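Local coordinates for protein omega-class glutathione S-transferase (Bombyx mori, PDB 3WD6) that binds glutathione and probably acts as a glutathione transferase with glutathione-dependent dehydroascorbate reductase activity, at residues T14-K19 / P244-L249. Numbering follows the deposited sequence.
Sequences TKHLRK and PNYELL
His-16 and Glu-247 meet through a single carboxylate oxygen, OE2, which takes two bonds from the same residue. The backbone N of His-16 reaches OE2 at 3.1 Å in a nearly straight bond (170°). Ring atom ND1 donates to the same OE2 at 3.0 Å along a more bent path. Both donors come in on the syn side, from opposite faces of the carboxylate plane. The chi1 of His-16 (-70°) sets CG beside its own backbone N, which allows ring and amide to share one acceptor. The bent glutamate chain passes the histidine side chain in the opposite direction, its carboxylate at 72° to the imidazole plane. Its other oxygen, OE1, accepts from a water at 3.0 Å that also donates to Thr-14 O, and from Asn-250 ND2. The contact fastens the C-terminal tail, beyond helix 228-240, to the short strand 16-17, outermost in the sheet of the thioredoxin-like N-terminal half, with the Tyr-246 side chain about 6 Å from bound glutathione. Tyr-246 CB sits over the centre of the His-16 ring, a CH-pi contact 3.6 Å from the centroid; the phenol ring lies well offset from the imidazole, in an almost parallel plane. NE2 of His-16 accepts from Arg-36 N, consistent with a proton on ND1, and the ring is probably held against rotation about CB-CG. Asn-245 OD1 accepts from Glu-247 N at 2.9 Å, an Asx turn just before the glutamate.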
loop_
_atom_site.group_PDB
_atom_site.type_symbol
_atom_site.label_atom_id
_atom_site.label_comp_id
_atom_site.label_asym_id
_atom_site.label_seq_id
_atom_site.Cartn_x
_atom_site.Cartn_y
_atom_site.Cartn_z
ATOM N N THR A 14 -10.734 -0.229 13.530
ATOM C CA THR A 14 -10.648 -0.459 14.970
ATOM C C THR A 14 -9.510 0.405 15.524
ATOM O O THR A 14 -8.597 0.759 14.785
ATOM C CB THR A 14 -10.408 -1.964 15.296
ATOM O OG1 THR A 14 -9.198 -2.416 14.669
ATOM C CG2 THR A 14 -11.574 -2.821 14.785
ATOM N N LYS A 15 -9.565 0.750 16.812
ATOM C CA LYS A 15 -8.570 1.653 17.409
ATOM C C LYS A 15 -7.136 1.155 17.190
ATOM O O LYS A 15 -6.881 -0.053 17.223
ATOM C CB LYS A 15 -8.844 1.863 18.903
ATOM C CG LYS A 15 -7.842 2.791 19.607
ATOM C CD LYS A 15 -7.109 2.046 20.741
ATOM C CE LYS A 15 -7.149 2.803 22.082
ATOM N NZ LYS A 15 -5.821 3.404 22.435
ATOM N N HIS A 16 -6.215 2.076 16.916
ATOM C CA HIS A 16 -4.806 1.731 16.844
ATOM C C HIS A 16 -4.280 1.518 18.262
ATOM O O HIS A 16 -4.442 2.375 19.125
ATOM C CB HIS A 16 -4.011 2.831 16.144
ATOM C CG HIS A 16 -4.282 2.928 14.676
ATOM N ND1 HIS A 16 -5.521 3.254 14.168
ATOM C CD2 HIS A 16 -3.472 2.743 13.606
ATOM C CE1 HIS A 16 -5.462 3.268 12.847
ATOM N NE2 HIS A 16 -4.231 2.963 12.481
ATOM N N LEU A 17 -3.648 0.377 18.500
ATOM C CA LEU A 17 -3.254 -0.001 19.850
ATOM C C LEU A 17 -1.902 0.612 20.192
ATOM O O LEU A 17 -1.016 0.696 19.333
ATOM C CB LEU A 17 -3.220 -1.529 19.993
ATOM C CG LEU A 17 -4.530 -2.224 19.611
ATOM C CD1 LEU A 17 -4.451 -3.717 19.896
ATOM C CD2 LEU A 17 -5.729 -1.597 20.331
ATOM N N ARG A 18 -1.758 1.065 21.437
ATOM C CA ARG A 18 -0.528 1.716 21.897
ATOM C C ARG A 18 0.079 0.927 23.049
ATOM O O ARG A 18 -0.553 0.021 23.588
ATOM C CB ARG A 18 -0.826 3.139 22.365
ATOM C CG ARG A 18 -1.749 3.925 21.432
ATOM C CD ARG A 18 -2.384 5.135 22.136
ATOM N NE ARG A 18 -1.383 5.982 22.798
ATOM C CZ ARG A 18 -1.515 7.295 22.981
ATOM N NH1 ARG A 18 -2.611 7.919 22.541
ATOM N NH2 ARG A 18 -0.551 7.989 23.591
ATOM N N LYS A 19 1.306 1.276 23.421
ATOM C CA LYS A 19 1.919 0.744 24.640
ATOM C C LYS A 19 0.921 0.789 25.812
ATOM O O LYS A 19 0.345 1.858 26.116
ATOM C CB LYS A 19 3.195 1.525 24.987
ATOM C CG LYS A 19 3.813 1.150 26.321
ATOM C CD LYS A 19 5.338 1.133 26.258
ATOM C CE LYS A 19 5.907 0.357 27.443
ATOM N NZ LYS A 19 5.216 -0.963 27.645
ATOM N N PRO A 244 0.704 12.236 15.050
ATOM C CA PRO A 244 -0.332 11.739 14.136
ATOM C C PRO A 244 -1.628 11.449 14.873
ATOM O O PRO A 244 -1.599 11.011 16.028
ATOM C CB PRO A 244 0.274 10.441 13.592
ATOM C CG PRO A 244 1.785 10.644 13.723
ATOM C CD PRO A 244 1.936 11.427 15.008
ATOM N N ASN A 245 -2.748 11.734 14.218
ATOM C CA ASN A 245 -4.043 11.260 14.678
ATOM C C ASN A 245 -4.419 10.040 13.819
ATOM O O ASN A 245 -4.714 10.157 12.620
ATOM C CB ASN A 245 -5.088 12.372 14.584
ATOM C CG ASN A 245 -6.452 11.942 15.099
ATOM O OD1 ASN A 245 -6.646 10.793 15.524
ATOM N ND2 ASN A 245 -7.413 12.863 15.059
ATOM N N TYR A 246 -4.361 8.864 14.434
ATOM C CA TYR A 246 -4.679 7.617 13.744
ATOM C C TYR A 246 -6.178 7.309 13.737
ATOM O O TYR A 246 -6.581 6.285 13.212
ATOM C CB TYR A 246 -3.942 6.446 14.400
ATOM C CG TYR A 246 -2.427 6.501 14.308
ATOM C CD1 TYR A 246 -1.783 6.522 13.077
ATOM C CD2 TYR A 246 -1.639 6.491 15.454
ATOM C CE1 TYR A 246 -0.390 6.562 12.991
ATOM C CE2 TYR A 246 -0.252 6.520 15.383
ATOM C CZ TYR A 246 0.370 6.556 14.152
ATOM O OH TYR A 246 1.752 6.583 14.067
ATOM N N GLU A 247 -7.004 8.178 14.310
ATOM C CA GLU A 247 -8.423 7.848 14.455
ATOM C C GLU A 247 -9.367 8.713 13.616
ATOM O O GLU A 247 -10.597 8.668 13.791
ATOM C CB GLU A 247 -8.836 7.887 15.936
ATOM C CG GLU A 247 -7.989 6.994 16.842
ATOM C CD GLU A 247 -7.922 5.559 16.350
ATOM O OE1 GLU A 247 -8.993 4.959 16.098
ATOM O OE2 GLU A 247 -6.798 5.033 16.212
ATOM N N LEU A 248 -8.810 9.493 12.699
ATOM C CA LEU A 248 -9.655 10.306 11.824
ATOM C C LEU A 248 -10.846 9.528 11.237
ATOM O O LEU A 248 -11.919 10.082 11.053
ATOM C CB LEU A 248 -8.822 10.965 10.725
ATOM C CG LEU A 248 -7.823 11.980 11.299
ATOM C CD1 LEU A 248 -6.851 12.486 10.225
ATOM C CD2 LEU A 248 -8.568 13.132 11.968
ATOM N N LEU A 249 -10.680 8.238 10.968
ATOM C CA LEU A 249 -11.787 7.457 10.400
ATOM C C LEU A 249 -12.659 6.730 11.420
ATOM O O LEU A 249 -13.479 5.875 11.043
ATOM C CB LEU A 249 -11.254 6.435 9.394
ATOM C CG LEU A 249 -10.867 7.054 8.059
ATOM C CD1 LEU A 249 -10.176 6.011 7.215
ATOM C CD2 LEU A 249 -12.107 7.630 7.361
HETATM O O HOH W 1 -8.735 3.259 13.690
#